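Side-chain contacts in putative citrate lyase, alfa subunit (Streptococcus mutans, PDB 2HJ0), which belongs to the citrate lyase alpha subunit (CitF) family and folds into an alpha/beta chain with two large, mainly parallel sheets: residues L48-S51 and I52-I56; V83-E86 and I87-G91; A152-A156 and T157-H161; N177-G180 and T181-K184. One frame throughout, in Å; residues are numbered along the deposited sequence.

How the interactions relate
The four contacts illustrate how short local bonds finish the ends of helices and strands in an alpha/beta protein. Interactions 1 and 2, with centres 12 Å apart, meet directly: H53 ND1 lies 2.9 Å from E86 OE1 in a probable hydrogen bond, and I56 CD1 packs on I87 CD1 at 3.5 Å, so the start of helix 52-58 leans on the last turns of helix 79-89. Interaction 3 ends another helix of the same fold, its centre 27 Å from that of interaction 1. Interaction 4 closes a strand end rather than a helix; its nearest atoms lie about 10 Å from interaction 1 and about 18 Å from interaction 3.

Interaction 1 (L48-S51 and I52-I56); sequences LLSS and IHEAI
E54 reaches back over the start of its own helix to S50, and its side chain runs straight enough to touch three residues on the way. CG stands anti to the backbone N (chi1 -172°), and the chain stays extended beyond it. E54 CB begins beside the N-cap residue, 4.0 Å from S51 O. The CG methylene and then the carboxylate carbon slant across the branch carbon of L49, a buried leucine, with E54 CD 3.7 Å from L49 CG. At the tip, OE2 takes two bonds from one serine. S50 N gives a straight one of 3.1 Å to E54 OE2, arriving nearly in line with the C-O bond, while S50 OG donates at 3.0 Å to E54 OE2 from the other face of the carboxylate, on its anti side. This is the entry to helix 52-58 from strand 48-49, an outermost strand, within this chain, of one of the two large mixed sheets; its L49 pairs through the backbone with I228. S51 is the N-cap: its OG accepts a weak bond of 3.4 Å from E54 N. Because the glutamate returns to S50 N, one residue before the cap, the pairing differs from the reciprocal capping box. Apart from these polar bonds, L49 CD2 packs at 3.9 Å on A55 CB, and A55 also touches V204 of strand 202-207.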
loop_
_atom_site.group_PDB
_atom_site.type_symbol
_atom_site.label_atom_id
_atom_site.label_comp_id
_atom_site.label_asym_id
_atom_site.label_seq_id
_atom_site.Cartn_x
_atom_site.Cartn_y
_atom_site.Cartn_z
ATOM N N LEU A 48 17.361 -11.697 -6.384
ATOM C CA LEU A 48 18.034 -11.058 -7.514
ATOM C C LEU A 48 18.407 -12.117 -8.548
ATOM O O LEU A 48 18.881 -13.195 -8.194
ATOM C CB LEU A 48 19.301 -10.325 -7.047
ATOM C CG LEU A 48 19.611 -8.911 -7.591
ATOM C CD1 LEU A 48 21.013 -8.496 -7.143
ATOM C CD2 LEU A 48 19.524 -8.859 -9.103
ATOM N N LEU A 49 18.178 -11.812 -9.823
ATOM C CA LEU A 49 18.486 -12.722 -10.924
ATOM C C LEU A 49 19.519 -12.105 -11.868
ATOM O O LEU A 49 19.813 -10.912 -11.784
ATOM C CB LEU A 49 17.209 -13.047 -11.692
ATOM C CG LEU A 49 16.424 -14.296 -11.269
ATOM C CD1 LEU A 49 16.433 -14.455 -9.761
ATOM C CD2 LEU A 49 14.996 -14.194 -11.806
ATOM N N SER A 50 20.058 -12.904 -12.781
ATOM C CA SER A 50 21.077 -12.395 -13.693
ATOM C C SER A 50 20.552 -11.736 -14.958
ATOM O O SER A 50 21.124 -10.753 -15.432
ATOM C CB SER A 50 22.018 -13.515 -14.107
ATOM O OG SER A 50 21.308 -14.467 -14.863
ATOM N N SER A 51 19.466 -12.265 -15.507
ATOM C CA SER A 51 18.938 -11.721 -16.747
ATOM C C SER A 51 17.432 -11.840 -16.868
ATOM O O SER A 51 16.784 -12.483 -16.049
ATOM C CB SER A 51 19.561 -12.475 -17.911
ATOM O OG SER A 51 19.166 -13.843 -17.857
ATOM N N ILE A 52 16.875 -11.236 -17.913
ATOM C CA ILE A 52 15.440 -11.331 -18.130
ATOM C C ILE A 52 15.128 -12.790 -18.407
ATOM O O ILE A 52 14.075 -13.281 -18.021
ATOM C CB ILE A 52 14.977 -10.469 -19.330
ATOM C CG1 ILE A 52 14.473 -9.112 -18.829
ATOM C CG2 ILE A 52 13.877 -11.165 -20.100
ATOM C CD1 ILE A 52 15.552 -8.203 -18.365
ATOM N N HIS A 53 16.053 -13.486 -19.068
ATOM C CA HIS A 53 15.861 -14.900 -19.397
ATOM C C HIS A 53 15.538 -15.717 -18.143
ATOM O O HIS A 53 14.480 -16.342 -18.070
ATOM C CB HIS A 53 17.113 -15.477 -20.087
ATOM C CG HIS A 53 16.909 -16.849 -20.661
ATOM N ND1 HIS A 53 16.635 -17.065 -21.995
ATOM C CD2 HIS A 53 16.864 -18.068 -20.068
ATOM C CE1 HIS A 53 16.425 -18.354 -22.197
ATOM N NE2 HIS A 53 16.557 -18.985 -21.044
ATOM N N GLU A 54 16.448 -15.710 -17.166
ATOM C CA GLU A 54 16.255 -16.457 -15.921
ATOM C C GLU A 54 14.979 -16.015 -15.206
ATOM O O GLU A 54 14.338 -16.792 -14.497
ATOM C CB GLU A 54 17.452 -16.263 -14.990
ATOM C CG GLU A 54 17.442 -17.150 -13.758
ATOM C CD GLU A 54 18.592 -16.846 -12.802
ATOM O OE1 GLU A 54 18.744 -17.582 -11.802
ATOM O OE2 GLU A 54 19.348 -15.873 -13.038
ATOM N N ALA A 55 14.607 -14.758 -15.391
ATOM C CA ALA A 55 13.405 -14.266 -14.763
ATOM C C ALA A 55 12.223 -15.021 -15.344
ATOM O O ALA A 55 11.383 -15.528 -14.607
ATOM C CB ALA A 55 13.250 -12.769 -15.020
ATOM N N ILE A 56 12.159 -15.091 -16.673
ATOM C CA ILE A 56 11.061 -15.777 -17.363
ATOM C C ILE A 56 11.051 -17.236 -16.948
ATOM O O ILE A 56 10.001 -17.852 -16.755
ATOM C CB ILE A 56 11.228 -15.686 -18.899
ATOM C CG1 ILE A 56 11.322 -14.215 -19.314
ATOM C CG2 ILE A 56 10.051 -16.350 -19.590
ATOM C CD1 ILE A 56 11.682 -13.982 -20.757
#

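Interaction 2 (V83-E86 and I87-G91)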
loop_
_atom_site.group_PDB
_atom_site.type_symbol
_atom_site.label_atom_id
_atom_site.label_comp_id
_atom_site.label_asym_id
_atom_site.label_seq_id
_atom_site.Cartn_x
_atom_site.Cartn_y
_atom_site.Cartn_z
ATOM N N VAL A 83 11.416 -7.918 -22.506
ATOM C CA VAL A 83 10.799 -9.149 -22.033
ATOM C C VAL A 83 10.185 -9.961 -23.168
ATOM O O VAL A 83 10.560 -11.114 -23.391
ATOM C CB VAL A 83 9.708 -8.853 -20.983
ATOM C CG1 VAL A 83 9.034 -10.140 -20.535
ATOM C CG2 VAL A 83 10.322 -8.149 -19.801
ATOM N N LEU A 84 9.243 -9.349 -23.877
ATOM C CA LEU A 84 8.559 -9.993 -24.989
ATOM C C LEU A 84 9.520 -10.692 -25.941
ATOM O O LEU A 84 9.342 -11.862 -26.280
ATOM C CB LEU A 84 7.731 -8.961 -25.757
ATOM C CG LEU A 84 6.222 -9.065 -25.569
ATOM C CD1 LEU A 84 5.876 -9.300 -24.122
ATOM C CD2 LEU A 84 5.578 -7.801 -26.085
ATOM N N ASP A 85 10.550 -9.977 -26.367
ATOM C CA ASP A 85 11.510 -10.558 -27.287
ATOM C C ASP A 85 12.122 -11.833 -26.724
ATOM O O ASP A 85 12.278 -12.825 -27.433
ATOM C CB ASP A 85 12.599 -9.543 -27.613
ATOM C CG ASP A 85 13.524 -10.023 -28.698
ATOM O OD1 ASP A 85 14.446 -10.809 -28.379
ATOM O OD2 ASP A 85 13.322 -9.617 -29.868
ATOM N N GLU A 86 12.460 -11.818 -25.442
ATOM C CA GLU A 86 13.042 -12.997 -24.824
ATOM C C GLU A 86 11.992 -14.106 -24.750
ATOM O O GLU A 86 12.319 -15.291 -24.838
ATOM C CB GLU A 86 13.565 -12.659 -23.430
ATOM C CG GLU A 86 14.461 -13.741 -22.835
ATOM C CD GLU A 86 15.692 -14.023 -23.688
ATOM O OE1 GLU A 86 15.898 -15.200 -24.066
ATOM O OE2 GLU A 86 16.450 -13.069 -23.980
ATOM N N ILE A 87 10.728 -13.727 -24.582
ATOM C CA ILE A 87 9.666 -14.722 -24.532
ATOM C C ILE A 87 9.616 -15.386 -25.914
ATOM O O ILE A 87 9.537 -16.608 -26.022
ATOM C CB ILE A 87 8.272 -14.096 -24.273
ATOM C CG1 ILE A 87 8.287 -13.212 -23.026
ATOM C CG2 ILE A 87 7.241 -15.207 -24.117
ATOM C CD1 ILE A 87 8.355 -13.960 -21.715
ATOM N N ALA A 88 9.658 -14.579 -26.971
ATOM C CA ALA A 88 9.602 -15.127 -28.316
ATOM C C ALA A 88 10.785 -16.063 -28.551
ATOM O O ALA A 88 10.605 -17.197 -28.981
ATOM C CB ALA A 88 9.592 -14.003 -29.348
ATOM N N LYS A 89 11.989 -15.588 -28.247
ATOM C CA LYS A 89 13.203 -16.372 -28.428
ATOM C C LYS A 89 13.112 -17.718 -27.722
ATOM O O LYS A 89 13.649 -18.718 -28.201
ATOM C CB LYS A 89 14.411 -15.613 -27.880
ATOM C CG LYS A 89 15.362 -15.043 -28.925
ATOM C CD LYS A 89 14.705 -13.957 -29.769
ATOM C CE LYS A 89 15.742 -13.133 -30.538
ATOM N NZ LYS A 89 16.700 -12.446 -29.619
HETATM N N MSE A 90 12.436 -17.747 -26.580
HETATM C CA MSE A 90 12.304 -18.981 -25.817
HETATM C C MSE A 90 11.176 -19.873 -26.319
HETATM O O MSE A 90 10.804 -20.841 -25.658
HETATM C CB MSE A 90 12.079 -18.668 -24.335
HETATM C CG MSE A 90 13.294 -18.083 -23.629
HETATM SE SE MSE A 90 12.933 -17.540 -21.805
HETATM C CE MSE A 90 12.862 -19.263 -20.910
ATOM N N GLY A 91 10.627 -19.541 -27.481
ATOM C CA GLY A 91 9.559 -20.347 -28.040
ATOM C C GLY A 91 8.239 -20.329 -27.292
ATOM O O GLY A 91 7.408 -21.208 -27.480
#
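The carbonyl oxygen of L84 accepts from A88 N at 2.8 Å, the shortest of four successive helical bonds that tie residues 83-86 to 87-90. The last of them, from M90 N to E86 O, is the most bent, at 142°, as the helix begins to open. G91, with positive phi, then serves as the C-prime residue of a Schellman motif that ends helix 79-89, with I92 N returning to I87 O and G91 N to A88 O. The helix connects strands 66-69 and 95-99 as the middle of a beta-alpha-beta unit. On its outer side, K89 bends at chi2 and again at chi4 (-60°), which curls the ammonium back toward the preceding turn. There K89 NZ meets D85 OD1 at 3.0 Å, on the lone pair that faces the other carboxylate oxygen, and completes a salt bridge. The lysine methylenes follow the same path, K89 CD lying 3.5 Å from D85 OD1. On the inner side, V83 and I87 point the same way, and V83 CG1 rests 4.0 Å from I87 CG1; F69 and I56 continue this apolar layer. Between the two sides, E86 bends at chi2 and crosses M90, modelled as selenomethionine, at a slant, with E86 OE1 3.9 Å from M90 CG. That oxygen is taken up by H53 of helix 52-58. The chemistry thus divides the final turns: an i to i+4 ion pair, whose charges probably offset each other, lies outward, while aliphatic groups face the sheet and, together with the E86-H53 bond, the neighbouring helix.

Interaction 3 (A152-A156 and T157-H161)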
loop_
_atom_site.group_PDB
_atom_site.type_symbol
_atom_site.label_atom_id
_atom_site.label_comp_id
_atom_site.label_asym_id
_atom_site.label_seq_id
_atom_site.Cartn_x
_atom_site.Cartn_y
_atom_site.Cartn_z
ATOM N N ALA A 152 -7.931 -0.801 -13.772
ATOM C CA ALA A 152 -7.819 -0.989 -12.343
ATOM C C ALA A 152 -9.053 -1.763 -11.865
ATOM O O ALA A 152 -8.926 -2.674 -11.059
ATOM C CB ALA A 152 -7.709 0.366 -11.640
ATOM N N ARG A 153 -10.236 -1.415 -12.369
ATOM C CA ARG A 153 -11.451 -2.116 -11.969
ATOM C C ARG A 153 -11.356 -3.596 -12.334
ATOM O O ARG A 153 -11.582 -4.461 -11.489
ATOM C CB ARG A 153 -12.685 -1.526 -12.642
ATOM C CG ARG A 153 -13.990 -2.209 -12.213
ATOM C CD ARG A 153 -14.907 -2.486 -13.406
ATOM N NE ARG A 153 -14.377 -3.527 -14.285
ATOM C CZ ARG A 153 -14.165 -3.369 -15.589
ATOM N NH1 ARG A 153 -14.436 -2.211 -16.166
ATOM N NH2 ARG A 153 -13.688 -4.368 -16.320
ATOM N N ALA A 154 -11.017 -3.886 -13.590
ATOM C CA ALA A 154 -10.901 -5.278 -14.041
ATOM C C ALA A 154 -9.941 -6.103 -13.194
ATOM O O ALA A 154 -10.289 -7.200 -12.754
ATOM C CB ALA A 154 -10.473 -5.341 -15.490
ATOM N N ILE A 155 -8.741 -5.585 -12.962
ATOM C CA ILE A 155 -7.766 -6.314 -12.181
ATOM C C ILE A 155 -8.270 -6.573 -10.767
ATOM O O ILE A 155 -8.097 -7.662 -10.238
ATOM C CB ILE A 155 -6.422 -5.566 -12.155
ATOM C CG1 ILE A 155 -5.902 -5.441 -13.588
ATOM C CG2 ILE A 155 -5.415 -6.299 -11.266
ATOM C CD1 ILE A 155 -4.579 -4.738 -13.732
ATOM N N ALA A 156 -8.930 -5.599 -10.167
ATOM C CA ALA A 156 -9.423 -5.779 -8.811
ATOM C C ALA A 156 -10.640 -6.696 -8.723
ATOM O O ALA A 156 -10.815 -7.399 -7.734
ATOM C CB ALA A 156 -9.744 -4.426 -8.205
ATOM N N THR A 157 -11.476 -6.672 -9.752
ATOM C CA THR A 157 -12.677 -7.497 -9.812
ATOM C C THR A 157 -12.315 -8.932 -10.160
ATOM O O THR A 157 -13.132 -9.843 -10.040
ATOM C CB THR A 157 -13.623 -6.982 -10.882
ATOM O OG1 THR A 157 -13.936 -5.620 -10.596
ATOM C CG2 THR A 157 -14.910 -7.793 -10.899
ATOM N N ASP A 158 -11.077 -9.112 -10.592
ATOM C CA ASP A 158 -10.547 -10.408 -10.991
ATOM C C ASP A 158 -11.143 -10.907 -12.300
ATOM O O ASP A 158 -10.981 -12.075 -12.647
ATOM C CB ASP A 158 -10.764 -11.472 -9.903
ATOM C CG ASP A 158 -9.725 -12.602 -9.968
ATOM O OD1 ASP A 158 -9.824 -13.560 -9.169
ATOM O OD2 ASP A 158 -8.803 -12.525 -10.808
ATOM N N ASP A 159 -11.829 -10.057 -13.048
ATOM C CA ASP A 159 -12.352 -10.567 -14.292
ATOM C C ASP A 159 -11.202 -10.570 -15.282
ATOM O O ASP A 159 -11.392 -10.710 -16.483
ATOM C CB ASP A 159 -13.555 -9.753 -14.777
ATOM C CG ASP A 159 -13.265 -8.302 -14.857
ATOM O OD1 ASP A 159 -14.231 -7.499 -14.893
ATOM O OD2 ASP A 159 -12.060 -7.968 -14.889
ATOM N N ILE A 160 -10.000 -10.448 -14.728
ATOM C CA ILE A 160 -8.742 -10.472 -15.467
ATOM C C ILE A 160 -7.702 -10.773 -14.382
ATOM O O ILE A 160 -7.826 -10.281 -13.263
ATOM C CB ILE A 160 -8.452 -9.115 -16.106
ATOM C CG1 ILE A 160 -7.068 -9.109 -16.750
ATOM C CG2 ILE A 160 -8.520 -8.047 -15.055
ATOM C CD1 ILE A 160 -6.620 -7.742 -17.192
ATOM N N HIS A 161 -6.683 -11.575 -14.691
ATOM C CA HIS A 161 -5.688 -11.923 -13.675
ATOM C C HIS A 161 -4.274 -12.017 -14.237
ATOM O O HIS A 161 -4.002 -12.802 -15.150
ATOM C CB HIS A 161 -6.094 -13.245 -13.026
ATOM C CG HIS A 161 -5.575 -13.429 -11.638
ATOM N ND1 HIS A 161 -4.334 -13.959 -11.369
ATOM C CD2 HIS A 161 -6.133 -13.145 -10.435
ATOM C CE1 HIS A 161 -4.146 -13.993 -10.061
ATOM N NE2 HIS A 161 -5.224 -13.505 -9.472
#
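Where residues 152-156 pass into 157-161, the last turn of helix 148-157 unwinds: T157 N still bonds R153 O at 2.8 Å, but D158 leaves helical geometry with a positive phi of 71°. Beyond that point, D158 N turns to I155 O and D159 N to A154 O, both weakly at 3.3 Å. The pattern resembles a Schellman motif, though its bonds are long, and the chain then heads for strand 164-169. Side chains add to these bonds. T157 OG1 sits beside its own backbone N, anti to the carbonyl carbon (chi1 -57°), and from there donates to R153 O at 2.8 Å. It comes from well above the carbonyl plane, whereas T157 N approaches nearly end-on, so the same oxygen is held by one residue through two different directions. R153 folds at chi2 and chi3, bringing the edge of its guanidinium toward D159. There R153 NH2 makes a weak, long ion pair with D159 OD1 at 3.5 Å, the carboxylate turned 78° against the guanidinium plane. The stronger partners of the arginine are elsewhere, R500 O and the carboxylate of E498, both at NH1. I160 CG2 rests against A154 CB at 3.4 Å and I155 CG1 at 4.0 Å, and Y199 of helix 191-199 touches I155 as well. Taken together, the helix end combines a doubly engaged carbonyl with an apolar methyl contact, while the acid of D159 probably adds only a modest attraction to an arginine already committed to E498.

Interaction 4 (N177-G180 and T181-K184); sequences NANG and TRGK
N179 and T181 set their side chains at about a right angle to each other, and between them they make an Asx turn: the amide oxygen of N179 accepts the backbone N of the residue two places on. T181 N donates to N179 OD1 at 3.0 Å along a bent path of 143°, tilted out of the carbonyl plane of the amide. The asparagine can turn back on the chain because its CG lies between the backbone N and the carbonyl carbon (chi1 68°), which carries OD1 forward over the bend. T181 OG1 adds a weak bond of 3.5 Å to the same oxygen. The turn starts on N179, the last residue of strand 178-179, which pairs antiparallel with strand 171-172 in a small two-stranded sheet, and opens the loop toward helix 191-199. T181 also lies beside L339 and D340 of helix 333-341. The nitrogen of the amide is held elsewhere in the chain, for ND2 donates to P217 O. R182 meets the amide differently. Its guanidinium is nearly parallel to the amide, 15° apart in plane, but bends at chi2 and chi3 carry it away, and the two groups do not stack. The chain slants past N179, so that an aliphatic carbon, rather than the charged end, sits at the oxygen/nitrogen edge of the amide, R182 CG lying 3.4 Å from N179 OD1 and 3.8 Å from N179 ND2.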
loop_
_atom_site.group_PDB
_atom_site.type_symbol
_atom_site.label_atom_id
_atom_site.label_comp_id
_atom_site.label_asym_id
_atom_site.label_seq_id
_atom_site.Cartn_x
_atom_site.Cartn_y
_atom_site.Cartn_z
ATOM N N ASN A 177 12.202 -3.394 -2.989
ATOM C CA ASN A 177 11.735 -2.036 -2.706
ATOM C C ASN A 177 12.183 -1.153 -3.885
ATOM O O ASN A 177 13.381 -0.981 -4.121
ATOM C CB ASN A 177 12.341 -1.515 -1.402
ATOM C CG ASN A 177 11.909 -2.321 -0.189
ATOM O OD1 ASN A 177 10.720 -2.383 0.147
ATOM N ND2 ASN A 177 12.877 -2.944 0.479
ATOM N N ALA A 178 11.222 -0.598 -4.620
ATOM C CA ALA A 178 11.524 0.223 -5.790
ATOM C C ALA A 178 10.778 1.553 -5.822
ATOM O O ALA A 178 9.743 1.722 -5.172
ATOM C CB ALA A 178 11.195 -0.572 -7.050
ATOM N N ASN A 179 11.301 2.510 -6.576
ATOM C CA ASN A 179 10.619 3.792 -6.694
ATOM C C ASN A 179 10.948 4.376 -8.054
ATOM O O ASN A 179 11.828 3.870 -8.746
ATOM C CB ASN A 179 10.997 4.751 -5.540
ATOM C CG ASN A 179 12.440 5.222 -5.591
ATOM O OD1 ASN A 179 12.865 5.846 -6.555
ATOM N ND2 ASN A 179 13.194 4.939 -4.532
ATOM N N GLY A 180 10.228 5.416 -8.455
ATOM C CA GLY A 180 10.489 5.999 -9.752
ATOM C C GLY A 180 11.123 7.370 -9.704
ATOM O O GLY A 180 11.142 8.078 -10.709
ATOM N N THR A 181 11.657 7.741 -8.547
ATOM C CA THR A 181 12.266 9.044 -8.391
ATOM C C THR A 181 13.751 9.002 -8.081
ATOM O O THR A 181 14.335 10.011 -7.708
ATOM C CB THR A 181 11.568 9.820 -7.281
ATOM O OG1 THR A 181 11.612 9.042 -6.075
ATOM C CG2 THR A 181 10.112 10.109 -7.669
ATOM N N ARG A 182 14.367 7.842 -8.224
ATOM C CA ARG A 182 15.796 7.710 -7.967
ATOM C C ARG A 182 16.362 6.780 -9.028
ATOM O O ARG A 182 15.750 5.769 -9.354
ATOM C CB ARG A 182 16.030 7.114 -6.579
ATOM C CG ARG A 182 15.351 7.871 -5.449
ATOM C CD ARG A 182 15.908 9.274 -5.329
ATOM N NE ARG A 182 17.372 9.251 -5.252
ATOM C CZ ARG A 182 18.070 8.706 -4.256
ATOM N NH1 ARG A 182 17.438 8.135 -3.234
ATOM N NH2 ARG A 182 19.401 8.735 -4.286
ATOM N N GLY A 183 17.525 7.119 -9.568
ATOM C CA GLY A 183 18.133 6.290 -10.596
ATOM C C GLY A 183 18.581 7.108 -11.792
ATOM O O GLY A 183 18.316 8.309 -11.858
ATOM N N LYS A 184 19.263 6.484 -12.749
ATOM C CA LYS A 184 19.724 7.228 -13.925
ATOM C C LYS A 184 18.634 7.320 -14.981
ATOM O O LYS A 184 18.793 8.007 -15.977
ATOM C CB LYS A 184 20.955 6.563 -14.526
ATOM C CG LYS A 184 20.674 5.297 -15.290
ATOM C CD LYS A 184 21.955 4.562 -15.637
ATOM C CE LYS A 184 21.648 3.364 -16.541
ATOM N NZ LYS A 184 22.820 2.463 -16.738
#